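Long-range contacts in folylpolyglutamate synthase (FolC) (Helicobacter pylori, PDB 6K8C), which probably adds glutamate to dihydropteroate to form dihydrofolate and extends reduced folates into polyglutamates, using ATP: residues Leu68-Phe74 and Phe251-Leu255; Pro82-Glu86 and Ile272-Leu278; Ala106-Gln111 and Tyr124-Leu128; Leu177-Ala181 and Gln198-Ala204; Ile331-Leu337 and Leu359-Phe364. All blocks are in the same frame, centred on the assembly; numbering follows the deposited sequence.

Interaction 1: Leu68-Phe74 and Phe251-Leu255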
# COMPACT_ATOMS: atom_id res chain seq x y z
N LEU A 68 11.52 -1.02 11.50
CA LEU A 68 12.44 -1.85 12.28
C LEU A 68 13.87 -1.70 11.79
O LEU A 68 14.81 -1.57 12.58
CB LEU A 68 12.00 -3.32 12.22
CG LEU A 68 10.70 -3.69 12.91
CD1 LEU A 68 10.17 -5.01 12.39
CD2 LEU A 68 10.88 -3.73 14.43
N LEU A 69 14.07 -1.71 10.46
CA LEU A 69 15.41 -1.56 9.91
C LEU A 69 15.98 -0.18 10.24
O LEU A 69 17.15 -0.06 10.63
CB LEU A 69 15.38 -1.79 8.40
CG LEU A 69 15.03 -3.22 7.99
CD1 LEU A 69 14.71 -3.31 6.50
CD2 LEU A 69 16.17 -4.16 8.34
N ALA A 70 15.16 0.87 10.10
CA ALA A 70 15.61 2.22 10.43
C ALA A 70 16.00 2.33 11.89
O ALA A 70 16.92 3.09 12.23
CB ALA A 70 14.51 3.23 10.10
N ASP A 71 15.34 1.58 12.77
CA ASP A 71 15.68 1.57 14.19
C ASP A 71 17.04 0.94 14.47
O ASP A 71 17.58 1.12 15.56
CB ASP A 71 14.61 0.82 14.99
CG ASP A 71 13.62 1.76 15.65
OD1 ASP A 71 13.80 2.99 15.53
OD2 ASP A 71 12.66 1.26 16.29
N GLN A 72 17.59 0.19 13.51
CA GLN A 72 18.96 -0.31 13.60
C GLN A 72 19.96 0.61 12.91
O GLN A 72 21.07 0.16 12.60
CB GLN A 72 19.04 -1.72 13.03
CG GLN A 72 18.16 -2.71 13.75
CD GLN A 72 18.52 -2.81 15.23
OE1 GLN A 72 19.69 -2.78 15.59
NE2 GLN A 72 17.51 -2.93 16.08
N ASN A 73 19.57 1.86 12.66
CA ASN A 73 20.44 2.85 12.01
C ASN A 73 20.79 2.44 10.58
O ASN A 73 21.90 2.69 10.11
CB ASN A 73 21.70 3.11 12.84
CG ASN A 73 22.32 4.47 12.54
OD1 ASN A 73 21.63 5.40 12.12
ND2 ASN A 73 23.62 4.58 12.75
N PHE A 74 19.85 1.82 9.89
CA PHE A 74 20.01 1.52 8.47
C PHE A 74 19.25 2.55 7.64
O PHE A 74 18.20 3.05 8.05
CB PHE A 74 19.51 0.12 8.13
CG PHE A 74 20.42 -0.98 8.58
CD1 PHE A 74 21.73 -1.05 8.13
CD2 PHE A 74 19.97 -1.95 9.46
CE1 PHE A 74 22.57 -2.06 8.54
CE2 PHE A 74 20.81 -2.97 9.88
CZ PHE A 74 22.11 -3.03 9.42
N PHE A 251 12.50 -9.08 9.21
CA PHE A 251 13.59 -8.42 9.91
C PHE A 251 14.59 -9.43 10.45
O PHE A 251 15.81 -9.29 10.24
CB PHE A 251 13.01 -7.56 11.05
CG PHE A 251 14.06 -6.93 11.93
CD1 PHE A 251 14.61 -5.70 11.60
CD2 PHE A 251 14.47 -7.56 13.10
CE1 PHE A 251 15.56 -5.11 12.42
CE2 PHE A 251 15.42 -6.98 13.92
CZ PHE A 251 15.97 -5.75 13.58
N GLU A 252 14.10 -10.44 11.16
CA GLU A 252 14.98 -11.46 11.72
C GLU A 252 15.69 -12.26 10.63
O GLU A 252 16.82 -12.73 10.84
CB GLU A 252 14.18 -12.39 12.64
CG GLU A 252 13.52 -11.66 13.80
CD GLU A 252 12.57 -12.53 14.60
OE1 GLU A 252 12.24 -13.64 14.14
OE2 GLU A 252 12.16 -12.10 15.70
N THR A 253 15.05 -12.45 9.48
CA THR A 253 15.68 -13.20 8.39
C THR A 253 16.80 -12.38 7.75
O THR A 253 17.84 -12.94 7.37
CB THR A 253 14.64 -13.59 7.34
OG1 THR A 253 13.61 -14.38 7.96
CG2 THR A 253 15.27 -14.42 6.22
N LEU A 254 16.61 -11.07 7.63
CA LEU A 254 17.66 -10.21 7.11
C LEU A 254 18.81 -10.06 8.09
O LEU A 254 19.96 -9.95 7.67
CB LEU A 254 17.08 -8.84 6.76
CG LEU A 254 16.02 -8.80 5.66
CD1 LEU A 254 15.24 -7.48 5.72
CD2 LEU A 254 16.65 -8.99 4.28
N LEU A 255 18.52 -10.06 9.39
CA LEU A 255 19.51 -9.77 10.43
C LEU A 255 19.48 -10.87 11.47
O LEU A 255 19.06 -10.66 12.61
CB LEU A 255 19.26 -8.40 11.06
CG LEU A 255 19.34 -7.18 10.12
CD1 LEU A 255 18.74 -5.95 10.79
CD2 LEU A 255 20.78 -6.91 9.70
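The ring of Phe-251 lies against the side chains at the end of helix 58-70. Its CD1 sits 3.6 Å from CB of Leu-68, and the same CD1 is 3.9 Å from CD2 of Leu-69. The far rim of the ring, CE1 and CZ, meets Gln-72, and Leu-68 O also lies 3.6 Å from CE1 of Phe-251. CG of Gln-72 arrives at the ring edge, in the ring plane, 3.8 Å from CZ of Phe-251. The amide plane of Gln-72 is turned 57° from the ring, and the two are not stacked. Leu-255 forms the second patch. Its CD1 lies 3.7 Å from CE2 of Phe-74 and 4.0 Å from CD2 of Leu-69. CD2 of Leu-69 thus touches both the ring of Phe-251 and CD1 of Leu-255. Segment 68-74 lies in the Mur ligase middle domain, which has a P-loop NTPase-like fold. The C-terminal end of helix 241-254 packs against it. With chi1 at 174°, CG of Phe-251 points opposite its own N and the ring reaches helix 58-70. Gln-72 is placed by the type I turn from Ala-70 to Asn-73, in which Asn-73 N bonds to Ala-70 O. On the other segment, Leu-255 N bonds to Phe-251 O at 2.9 Å. Further out, Tyr-138 of strand 138-142 meets Phe-74 edge-to-face and also touches Leu-69 and Leu-255.

Interaction 2: Pro82-Glu86 and Ile272-Leu278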
# COMPACT_ATOMS: atom_id res chain seq x y z
N PRO A 82 -0.70 2.99 -4.73
CA PRO A 82 -0.52 4.29 -5.36
C PRO A 82 -0.33 5.35 -4.29
O PRO A 82 0.30 5.07 -3.28
CB PRO A 82 -1.83 4.49 -6.13
CG PRO A 82 -2.85 3.82 -5.26
CD PRO A 82 -2.14 2.67 -4.54
N HIS A 83 -0.88 6.54 -4.48
CA HIS A 83 -0.80 7.57 -3.46
C HIS A 83 -2.20 8.10 -3.16
O HIS A 83 -3.14 7.92 -3.94
CB HIS A 83 0.13 8.72 -3.87
CG HIS A 83 -0.31 9.46 -5.10
ND1 HIS A 83 0.20 9.19 -6.35
CD2 HIS A 83 -1.19 10.47 -5.26
CE1 HIS A 83 -0.36 10.00 -7.23
NE2 HIS A 83 -1.21 10.79 -6.59
N VAL A 84 -2.34 8.72 -2.00
CA VAL A 84 -3.62 9.27 -1.57
C VAL A 84 -3.73 10.73 -2.01
O VAL A 84 -4.65 11.10 -2.74
CB VAL A 84 -3.81 9.16 -0.05
CG1 VAL A 84 -5.14 9.76 0.36
CG2 VAL A 84 -3.70 7.71 0.39
N PHE A 85 -2.80 11.56 -1.55
CA PHE A 85 -2.83 12.99 -1.78
C PHE A 85 -1.76 13.46 -2.76
O PHE A 85 -2.08 14.18 -3.70
CB PHE A 85 -2.68 13.75 -0.46
CG PHE A 85 -3.63 13.30 0.61
CD1 PHE A 85 -4.98 13.62 0.54
CD2 PHE A 85 -3.18 12.55 1.69
CE1 PHE A 85 -5.86 13.21 1.53
CE2 PHE A 85 -4.06 12.14 2.68
CZ PHE A 85 -5.40 12.47 2.60
N GLU A 86 -0.50 13.07 -2.55
CA GLU A 86 0.60 13.54 -3.38
C GLU A 86 1.41 12.36 -3.90
O GLU A 86 1.56 11.35 -3.21
CB GLU A 86 1.55 14.48 -2.63
CG GLU A 86 0.90 15.62 -1.88
CD GLU A 86 1.83 16.18 -0.81
OE1 GLU A 86 3.03 16.35 -1.11
OE2 GLU A 86 1.36 16.44 0.31
N ILE A 272 0.01 7.37 5.69
CA ILE A 272 -0.82 8.42 5.12
C ILE A 272 -2.07 7.80 4.51
O ILE A 272 -2.00 6.78 3.81
CB ILE A 272 -0.02 9.23 4.09
CG1 ILE A 272 1.03 10.09 4.81
CG2 ILE A 272 -0.94 10.10 3.24
CD1 ILE A 272 2.18 10.55 3.91
N GLY A 273 -3.22 8.41 4.77
CA GLY A 273 -4.46 7.91 4.24
C GLY A 273 -5.08 6.77 5.01
O GLY A 273 -6.06 6.19 4.55
N ARG A 274 -4.52 6.42 6.17
CA ARG A 274 -5.08 5.40 7.05
C ARG A 274 -5.44 6.07 8.37
O ARG A 274 -4.55 6.56 9.07
CB ARG A 274 -4.08 4.26 7.29
CG ARG A 274 -4.03 3.22 6.18
CD ARG A 274 -3.28 3.74 4.96
NE ARG A 274 -2.87 2.66 4.07
CZ ARG A 274 -2.02 2.80 3.06
NH1 ARG A 274 -1.48 3.99 2.81
NH2 ARG A 274 -1.71 1.76 2.30
N CYS A 275 -6.74 6.12 8.68
CA CYS A 275 -7.22 6.75 9.90
C CYS A 275 -6.67 8.17 10.05
O CYS A 275 -6.14 8.56 11.10
CB CYS A 275 -6.86 5.90 11.11
SG CYS A 275 -8.08 5.95 12.39
N GLU A 276 -6.80 8.95 8.99
CA GLU A 276 -6.15 10.25 8.88
C GLU A 276 -7.19 11.37 9.01
O GLU A 276 -8.17 11.39 8.27
CB GLU A 276 -5.41 10.38 7.56
CG GLU A 276 -4.70 11.72 7.39
CD GLU A 276 -3.37 11.59 6.68
OE1 GLU A 276 -2.95 12.55 6.01
OE2 GLU A 276 -2.74 10.51 6.79
N LEU A 277 -6.95 12.28 9.94
CA LEU A 277 -7.80 13.46 10.11
C LEU A 277 -7.33 14.52 9.12
O LEU A 277 -6.37 15.24 9.39
CB LEU A 277 -7.74 13.98 11.54
CG LEU A 277 -8.89 13.67 12.50
CD1 LEU A 277 -8.74 14.50 13.76
CD2 LEU A 277 -10.25 13.89 11.85
N LEU A 278 -8.00 14.60 7.97
CA LEU A 278 -7.67 15.65 7.00
C LEU A 278 -7.98 17.03 7.56
O LEU A 278 -7.26 17.99 7.29
CB LEU A 278 -8.44 15.42 5.70
CG LEU A 278 -8.21 16.42 4.56
CD1 LEU A 278 -6.81 16.27 4.00
CD2 LEU A 278 -9.25 16.24 3.47
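Phe-85 reaches from the loop between strands 76-79 and 91-93 to the segment leading into strand 276-279. The contact thus joins the eight-stranded sheet of the Mur ligase middle domain to the six-stranded sheet of the glutamate ligase part. From CB, which leads toward segment 272-278, chi1 of -51° sets the ring between Ile-272 and Leu-278. On one rim, CD2 lies 3.7 Å from CG2 of Ile-272, which sits at the ring edge. Next along, CE2 of Phe-85 is 3.5 Å from OE1 of Glu-276, with ring and carboxylate planes 37° apart. At the tip, CZ of Phe-85 is 4.2 Å from the same OE1 of Glu-276. On the other rim, CE1 of Phe-85 meets CD1 of Leu-278 at 4.0 Å. CG1 of its neighbour Val-84 lies over the centre of one ring face. Tyr-386 of helix 379-390 adds an edge-to-face ring contact. The other methyl of Val-84, CG2, packs directly on the backbone of Gly-273, 3.9 Å from its CA. The 272-278 segment is braced from within. NH1 of Arg-274 donates to Ile-272 O at 3.0 Å, with the oxygen in the guanidinium plane. Gly-273 N donates to OE2 of Glu-276 at 3.0 Å, meeting that oxygen from above the carboxylate plane.

Interaction 3: Ala106-Gln111 and Tyr124-Leu128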
# COMPACT_ATOMS: atom_id res chain seq x y z
N ALA A 106 16.16 13.88 -8.67
CA ALA A 106 16.27 12.56 -9.28
C ALA A 106 15.63 12.55 -10.66
O ALA A 106 16.17 11.96 -11.60
CB ALA A 106 15.63 11.50 -8.38
N HIS A 107 14.46 13.18 -10.79
CA HIS A 107 13.81 13.29 -12.09
C HIS A 107 14.70 14.03 -13.09
O HIS A 107 14.82 13.62 -14.24
CB HIS A 107 12.47 13.99 -11.94
CG HIS A 107 11.95 14.56 -13.22
ND1 HIS A 107 11.48 13.78 -14.24
CD2 HIS A 107 11.86 15.84 -13.65
CE1 HIS A 107 11.10 14.55 -15.25
NE2 HIS A 107 11.32 15.80 -14.92
N GLN A 108 15.33 15.12 -12.65
CA GLN A 108 16.16 15.91 -13.56
C GLN A 108 17.31 15.08 -14.12
O GLN A 108 17.69 15.24 -15.28
CB GLN A 108 16.68 17.15 -12.85
CG GLN A 108 15.70 18.32 -12.84
CD GLN A 108 15.07 18.58 -14.20
OE1 GLN A 108 15.75 18.59 -15.22
NE2 GLN A 108 13.76 18.79 -14.21
N GLN A 109 17.86 14.17 -13.31
CA GLN A 109 18.93 13.30 -13.81
C GLN A 109 18.40 12.26 -14.78
O GLN A 109 19.08 11.90 -15.75
CB GLN A 109 19.64 12.62 -12.64
CG GLN A 109 20.24 13.56 -11.61
CD GLN A 109 20.96 12.82 -10.50
OE1 GLN A 109 20.63 12.99 -9.32
NE2 GLN A 109 21.93 12.00 -10.86
N LEU A 110 17.18 11.75 -14.54
CA LEU A 110 16.66 10.66 -15.36
C LEU A 110 16.14 11.14 -16.71
O LEU A 110 16.30 10.44 -17.72
CB LEU A 110 15.53 9.94 -14.62
CG LEU A 110 15.88 9.01 -13.47
CD1 LEU A 110 14.60 8.43 -12.88
CD2 LEU A 110 16.80 7.91 -13.95
N GLN A 111 15.48 12.30 -16.74
CA GLN A 111 14.63 12.66 -17.88
C GLN A 111 15.41 12.80 -19.18
O GLN A 111 14.80 12.71 -20.26
CB GLN A 111 13.87 13.95 -17.57
CG GLN A 111 14.75 15.10 -17.10
CD GLN A 111 15.44 15.81 -18.25
OE1 GLN A 111 14.90 15.90 -19.35
NE2 GLN A 111 16.64 16.32 -18.00
N TYR A 124 8.42 4.55 -14.52
CA TYR A 124 9.22 5.71 -14.17
C TYR A 124 9.30 5.90 -12.65
O TYR A 124 10.35 6.26 -12.12
CB TYR A 124 8.66 6.97 -14.82
CG TYR A 124 9.63 8.12 -14.81
CD1 TYR A 124 10.86 8.02 -15.47
CD2 TYR A 124 9.34 9.30 -14.14
CE1 TYR A 124 11.76 9.07 -15.46
CE2 TYR A 124 10.24 10.35 -14.13
CZ TYR A 124 11.44 10.23 -14.78
OH TYR A 124 12.33 11.27 -14.77
N ALA A 125 8.18 5.67 -11.95
CA ALA A 125 8.21 5.72 -10.49
C ALA A 125 9.22 4.72 -9.93
O ALA A 125 9.93 5.02 -8.97
CB ALA A 125 6.81 5.43 -9.93
N THR A 126 9.30 3.53 -10.54
CA THR A 126 10.27 2.53 -10.11
C THR A 126 11.70 3.03 -10.26
O THR A 126 12.52 2.88 -9.34
CB THR A 126 10.06 1.23 -10.89
OG1 THR A 126 8.73 0.74 -10.67
CG2 THR A 126 11.06 0.16 -10.46
N LEU A 127 12.02 3.64 -11.40
CA LEU A 127 13.37 4.18 -11.58
C LEU A 127 13.65 5.30 -10.60
O LEU A 127 14.77 5.41 -10.08
CB LEU A 127 13.57 4.68 -13.02
CG LEU A 127 13.56 3.65 -14.15
CD1 LEU A 127 13.94 4.33 -15.47
CD2 LEU A 127 14.50 2.48 -13.86
N LEU A 128 12.65 6.14 -10.33
CA LEU A 128 12.83 7.19 -9.34
C LEU A 128 13.15 6.60 -7.97
O LEU A 128 14.00 7.12 -7.24
CB LEU A 128 11.58 8.07 -9.27
CG LEU A 128 11.34 9.06 -10.41
CD1 LEU A 128 9.96 9.67 -10.30
CD2 LEU A 128 12.42 10.14 -10.42
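His-107 and Tyr-124 both turn CG anti to the backbone N (chi1 160° and -164°), and this brings ND1 of His-107 to the hydroxyl of Tyr-124. The pair joins two helices of the Mur ligase middle domain, 100-110 and 121-132, whose segments have 112° between their N-to-C directions. ND1 of His-107 and OH of Tyr-124 are hydrogen-bonded at 2.7 Å, and either could be the donor. The rings meet rim to rim, nearly perpendicular. The other imidazole nitrogen, NE2, is bonded to Asn-10 O, so both ring nitrogens have partners in this buried place. Phe-15 packs against both rings, edge-to-face on Tyr-124. Beside the polar pair, Leu-110 and Tyr-124 run antiparallel alongside each other. CD1 of Leu-110 lies 3.9 Å from CE1 of Tyr-124, and it also meets CB of Leu-127 at 3.9 Å. CD2 of Leu-128 reaches across to helix 100-110. It lies 4.0 Å from CB of Ala-106 and 3.7 Å from CD1 of Leu-110.

Interaction 4: Leu177-Ala181 and Gln198-Ala204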
# COMPACT_ATOMS: atom_id res chain seq x y z
N LEU A 177 -8.59 -17.78 -8.18
CA LEU A 177 -7.59 -17.54 -7.14
C LEU A 177 -6.29 -18.27 -7.43
O LEU A 177 -5.21 -17.76 -7.13
CB LEU A 177 -8.15 -17.96 -5.78
CG LEU A 177 -7.25 -17.71 -4.57
CD1 LEU A 177 -7.00 -16.22 -4.37
CD2 LEU A 177 -7.84 -18.32 -3.30
N GLU A 178 -6.36 -19.47 -8.01
CA GLU A 178 -5.15 -20.18 -8.40
C GLU A 178 -4.36 -19.38 -9.43
O GLU A 178 -3.13 -19.30 -9.37
CB GLU A 178 -5.49 -21.57 -8.94
CG GLU A 178 -4.35 -22.26 -9.68
CD GLU A 178 -3.47 -23.11 -8.77
OE1 GLU A 178 -4.01 -23.71 -7.82
OE2 GLU A 178 -2.25 -23.18 -9.01
N SER A 179 -5.07 -18.76 -10.38
CA SER A 179 -4.40 -17.96 -11.40
C SER A 179 -3.76 -16.71 -10.80
O SER A 179 -2.68 -16.30 -11.22
CB SER A 179 -5.40 -17.57 -12.50
OG SER A 179 -4.84 -16.62 -13.39
N ILE A 180 -4.42 -16.09 -9.82
CA ILE A 180 -3.83 -14.94 -9.15
C ILE A 180 -2.56 -15.35 -8.43
O ILE A 180 -1.51 -14.71 -8.57
CB ILE A 180 -4.84 -14.30 -8.17
CG1 ILE A 180 -6.15 -13.97 -8.88
CG2 ILE A 180 -4.24 -13.07 -7.51
CD1 ILE A 180 -6.01 -12.96 -9.98
N ALA A 181 -2.63 -16.43 -7.66
CA ALA A 181 -1.48 -16.90 -6.90
C ALA A 181 -0.32 -17.23 -7.83
O ALA A 181 0.84 -16.96 -7.49
CB ALA A 181 -1.86 -18.13 -6.07
N GLN A 198 -4.54 -18.74 2.13
CA GLN A 198 -5.51 -19.79 1.86
C GLN A 198 -4.80 -21.06 1.39
O GLN A 198 -3.67 -21.01 0.88
CB GLN A 198 -6.53 -19.32 0.82
CG GLN A 198 -7.47 -18.25 1.32
CD GLN A 198 -8.41 -17.75 0.24
OE1 GLN A 198 -9.18 -18.52 -0.33
NE2 GLN A 198 -8.35 -16.46 -0.04
N GLU A 199 -5.48 -22.20 1.56
CA GLU A 199 -4.81 -23.49 1.40
C GLU A 199 -4.25 -23.68 -0.00
O GLU A 199 -3.11 -24.13 -0.17
CB GLU A 199 -5.79 -24.61 1.75
CG GLU A 199 -5.22 -26.01 1.56
CD GLU A 199 -6.30 -27.08 1.61
OE1 GLU A 199 -7.44 -26.75 2.01
OE2 GLU A 199 -6.01 -28.23 1.25
N LEU A 200 -5.03 -23.35 -1.04
CA LEU A 200 -4.54 -23.53 -2.40
C LEU A 200 -3.35 -22.62 -2.69
O LEU A 200 -2.46 -23.00 -3.46
CB LEU A 200 -5.66 -23.30 -3.42
CG LEU A 200 -6.20 -21.90 -3.72
CD1 LEU A 200 -5.50 -21.29 -4.93
CD2 LEU A 200 -7.70 -21.97 -3.95
N VAL A 201 -3.31 -21.43 -2.09
CA VAL A 201 -2.21 -20.51 -2.33
C VAL A 201 -0.93 -21.03 -1.68
O VAL A 201 0.15 -21.00 -2.28
CB VAL A 201 -2.57 -19.09 -1.85
CG1 VAL A 201 -1.37 -18.14 -1.99
CG2 VAL A 201 -3.77 -18.56 -2.63
N LEU A 202 -1.03 -21.51 -0.43
CA LEU A 202 0.13 -22.12 0.21
C LEU A 202 0.63 -23.32 -0.57
O LEU A 202 1.84 -23.51 -0.75
CB LEU A 202 -0.21 -22.52 1.65
CG LEU A 202 0.93 -23.12 2.48
CD1 LEU A 202 2.18 -22.24 2.45
CD2 LEU A 202 0.49 -23.40 3.91
N ASN A 203 -0.29 -24.16 -1.06
CA ASN A 203 0.08 -25.30 -1.89
C ASN A 203 0.81 -24.84 -3.15
O ASN A 203 1.85 -25.41 -3.52
CB ASN A 203 -1.16 -26.11 -2.26
CG ASN A 203 -1.51 -27.15 -1.23
OD1 ASN A 203 -0.64 -27.63 -0.50
ND2 ASN A 203 -2.78 -27.53 -1.17
N ALA A 204 0.27 -23.83 -3.83
CA ALA A 204 0.91 -23.33 -5.04
C ALA A 204 2.30 -22.79 -4.74
O ALA A 204 3.25 -23.04 -5.50
CB ALA A 204 0.05 -22.26 -5.70
O HOH W 1 -2.58 -25.00 -5.56
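Two helices of the Mur ligase middle domain pack side by side here, 177-185 and 199-211. Leu-177, at the start of the first, reaches the start of the second. Its CD2 lies 3.3 Å from OE1 of Gln-198, a close van der Waals contact of a methyl with the amide oxygen. The same CD2 meets CD2 of Leu-200 at 3.7 Å. CG of Leu-177 faces CG2 of Val-201. CG of Leu-200 stands between its backbone N and carbonyl carbon (chi1 73°), which lays CD1 against the backbone of the first helix, 3.7 Å from CA of Glu-178. Strand 191-194, a parallel strand of the eight-stranded sheet, lies between the two helices in the chain, giving a helix-strand-helix order. The helix segments run in roughly the same direction, with 38° between them, and their axes approach to 9.5 Å. Small residues face the other helix. CB of Ala-181 lies 4.0 Å from CG2 of Val-201, and CB of Ala-204 lies near the carboxylate of Glu-178. At the exposed rim, Glu-178 bends at chi2. A water donates to its OE1 at 3.0 Å. The same water donates to Leu-200 O and so bridges the helices. OE2 of Glu-178 is hydrogen-bonded to NE2 of Gln-182, one turn further along its own helix. Ile-165 touches Val-201, and Tyr-167 touches Leu-177.

Interaction 5: Ile331-Leu337 and Leu359-Phe364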
# COMPACT_ATOMS: atom_id res chain seq x y z
N ILE A 331 -22.97 5.68 12.32
CA ILE A 331 -23.23 6.38 11.07
C ILE A 331 -24.71 6.74 11.01
O ILE A 331 -25.57 5.85 11.11
CB ILE A 331 -22.83 5.54 9.85
CG1 ILE A 331 -21.31 5.30 9.85
CG2 ILE A 331 -23.25 6.26 8.56
CD1 ILE A 331 -20.49 6.59 9.83
N LYS A 332 -25.01 8.02 10.82
CA LYS A 332 -26.39 8.47 10.70
C LYS A 332 -26.84 8.64 9.26
O LYS A 332 -28.05 8.67 9.01
CB LYS A 332 -26.58 9.80 11.45
CG LYS A 332 -25.83 10.99 10.84
CD LYS A 332 -25.95 12.20 11.75
CE LYS A 332 -25.22 13.41 11.17
NZ LYS A 332 -25.38 14.60 12.05
N LYS A 333 -25.91 8.74 8.32
CA LYS A 333 -26.27 8.89 6.92
C LYS A 333 -25.07 8.52 6.07
O LYS A 333 -23.92 8.73 6.47
CB LYS A 333 -26.72 10.33 6.61
CG LYS A 333 -27.38 10.50 5.25
CD LYS A 333 -27.98 11.89 5.08
CE LYS A 333 -28.72 12.01 3.75
NZ LYS A 333 -28.88 13.43 3.33
N VAL A 334 -25.35 7.95 4.89
CA VAL A 334 -24.32 7.61 3.92
C VAL A 334 -24.47 8.51 2.71
O VAL A 334 -25.56 8.59 2.12
CB VAL A 334 -24.40 6.13 3.50
CG1 VAL A 334 -23.31 5.81 2.48
CG2 VAL A 334 -24.30 5.21 4.72
N LEU A 335 -23.40 9.19 2.34
CA LEU A 335 -23.35 9.95 1.09
C LEU A 335 -22.50 9.15 0.10
O LEU A 335 -21.30 8.98 0.30
CB LEU A 335 -22.77 11.34 1.31
CG LEU A 335 -23.58 12.25 2.26
CD1 LEU A 335 -22.90 13.60 2.43
CD2 LEU A 335 -25.01 12.42 1.76
N ILE A 336 -23.15 8.64 -0.95
CA ILE A 336 -22.43 7.84 -1.94
C ILE A 336 -21.58 8.76 -2.81
O ILE A 336 -22.09 9.73 -3.39
CB ILE A 336 -23.41 7.02 -2.79
CG1 ILE A 336 -24.32 6.18 -1.89
CG2 ILE A 336 -22.66 6.16 -3.78
CD1 ILE A 336 -25.55 5.65 -2.58
N LEU A 337 -20.29 8.46 -2.90
CA LEU A 337 -19.37 9.20 -3.76
C LEU A 337 -19.41 8.58 -5.15
O LEU A 337 -18.73 7.60 -5.44
CB LEU A 337 -17.95 9.20 -3.19
CG LEU A 337 -16.98 10.19 -3.85
CD1 LEU A 337 -17.45 11.61 -3.67
CD2 LEU A 337 -15.57 10.02 -3.31
N LEU A 359 -30.04 2.34 6.49
CA LEU A 359 -29.20 3.54 6.50
C LEU A 359 -29.76 4.55 5.51
O LEU A 359 -29.90 4.25 4.32
CB LEU A 359 -27.76 3.20 6.14
CG LEU A 359 -26.87 2.56 7.21
CD1 LEU A 359 -25.64 1.91 6.56
CD2 LEU A 359 -26.45 3.60 8.24
N GLU A 360 -30.09 5.75 6.00
CA GLU A 360 -30.43 6.84 5.10
C GLU A 360 -29.25 7.13 4.19
O GLU A 360 -28.09 7.01 4.58
CB GLU A 360 -30.79 8.11 5.89
CG GLU A 360 -31.60 7.87 7.14
CD GLU A 360 -33.07 7.64 6.85
OE1 GLU A 360 -33.49 7.91 5.71
OE2 GLU A 360 -33.79 7.19 7.77
N TYR A 361 -29.55 7.52 2.95
CA TYR A 361 -28.47 7.81 2.02
C TYR A 361 -28.91 8.89 1.03
O TYR A 361 -30.08 9.23 0.92
CB TYR A 361 -28.02 6.55 1.28
CG TYR A 361 -29.07 5.94 0.39
CD1 TYR A 361 -29.26 6.39 -0.91
CD2 TYR A 361 -29.88 4.91 0.86
CE1 TYR A 361 -30.23 5.83 -1.72
CE2 TYR A 361 -30.85 4.35 0.05
CZ TYR A 361 -31.02 4.81 -1.24
OH TYR A 361 -31.98 4.24 -2.04
N ALA A 362 -27.91 9.40 0.32
CA ALA A 362 -28.07 10.35 -0.78
C ALA A 362 -26.73 10.37 -1.51
O ALA A 362 -25.77 9.73 -1.09
CB ALA A 362 -28.46 11.74 -0.28
N LEU A 363 -26.68 11.10 -2.62
CA LEU A 363 -25.42 11.28 -3.33
C LEU A 363 -24.58 12.36 -2.64
O LEU A 363 -25.11 13.34 -2.11
CB LEU A 363 -25.65 11.65 -4.79
CG LEU A 363 -26.43 10.68 -5.68
CD1 LEU A 363 -26.22 11.02 -7.15
CD2 LEU A 363 -26.05 9.23 -5.40
N PHE A 364 -23.27 12.17 -2.66
CA PHE A 364 -22.38 13.18 -2.11
C PHE A 364 -22.24 14.36 -3.07
O PHE A 364 -22.02 14.16 -4.27
CB PHE A 364 -20.99 12.62 -1.82
CG PHE A 364 -19.99 13.66 -1.40
CD1 PHE A 364 -20.01 14.18 -0.12
CD2 PHE A 364 -19.08 14.17 -2.31
CE1 PHE A 364 -19.11 15.16 0.27
CE2 PHE A 364 -18.17 15.15 -1.93
CZ PHE A 364 -18.19 15.64 -0.65
O HOH W 2 -29.53 6.13 8.77
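Val-334 and Glu-360 begin a ladder of parallel backbone bonds between strands 331-336 and 361-363. Helix 347-357 links the strands in a beta-alpha-beta crossover of the Mur ligase C-terminal domain, and 361-363 is an outermost strand of its sheet. Val-334 N donates to Glu-360 O at 2.9 Å, and Ala-362 N returns a bond to Val-334 O. Ile-336 N then donates to Ala-362 O at 2.8 Å, and Phe-364 N to Ile-336 O. That last donor stands 39° out of the carbonyl plane, though its N-H points well at the oxygen (167°). Ahead of the ladder a water bridges the strands, donating to Lys-332 O and accepting from Glu-360 N, both at 2.9 Å. Tyr-361 OH bonds to Glu-355 of the crossover helix, and Lys-332 NZ forms a salt bridge with Glu-371. On the Val-334 side of the sheet, the side chains of Ile-336 and Tyr-361 lie side by side, CD1 to CD1 4.1 Å. On the other, CB of Leu-335 is 3.8 Å from CB of Phe-364.

From the N terminus, the chain first opens interaction 1 at 68-74 and then interaction 2 at 82-86. Interaction 3 opens and closes next, joining two helices within the middle domain. Interaction 4 follows it in series and pairs helices 177-185 and 199-211. Both are nested inside the long loops of interactions 1 and 2. Interaction 1 closes at 251-255, still among the helices beside the eight-stranded sheet. Interaction 2 closes later, at 272-278, so the two cross. It ties the first domain to the start of the six-stranded sheet. Interaction 5 comes last and forms one edge of that sheet, about 45 Å from interaction 1, centre to centre.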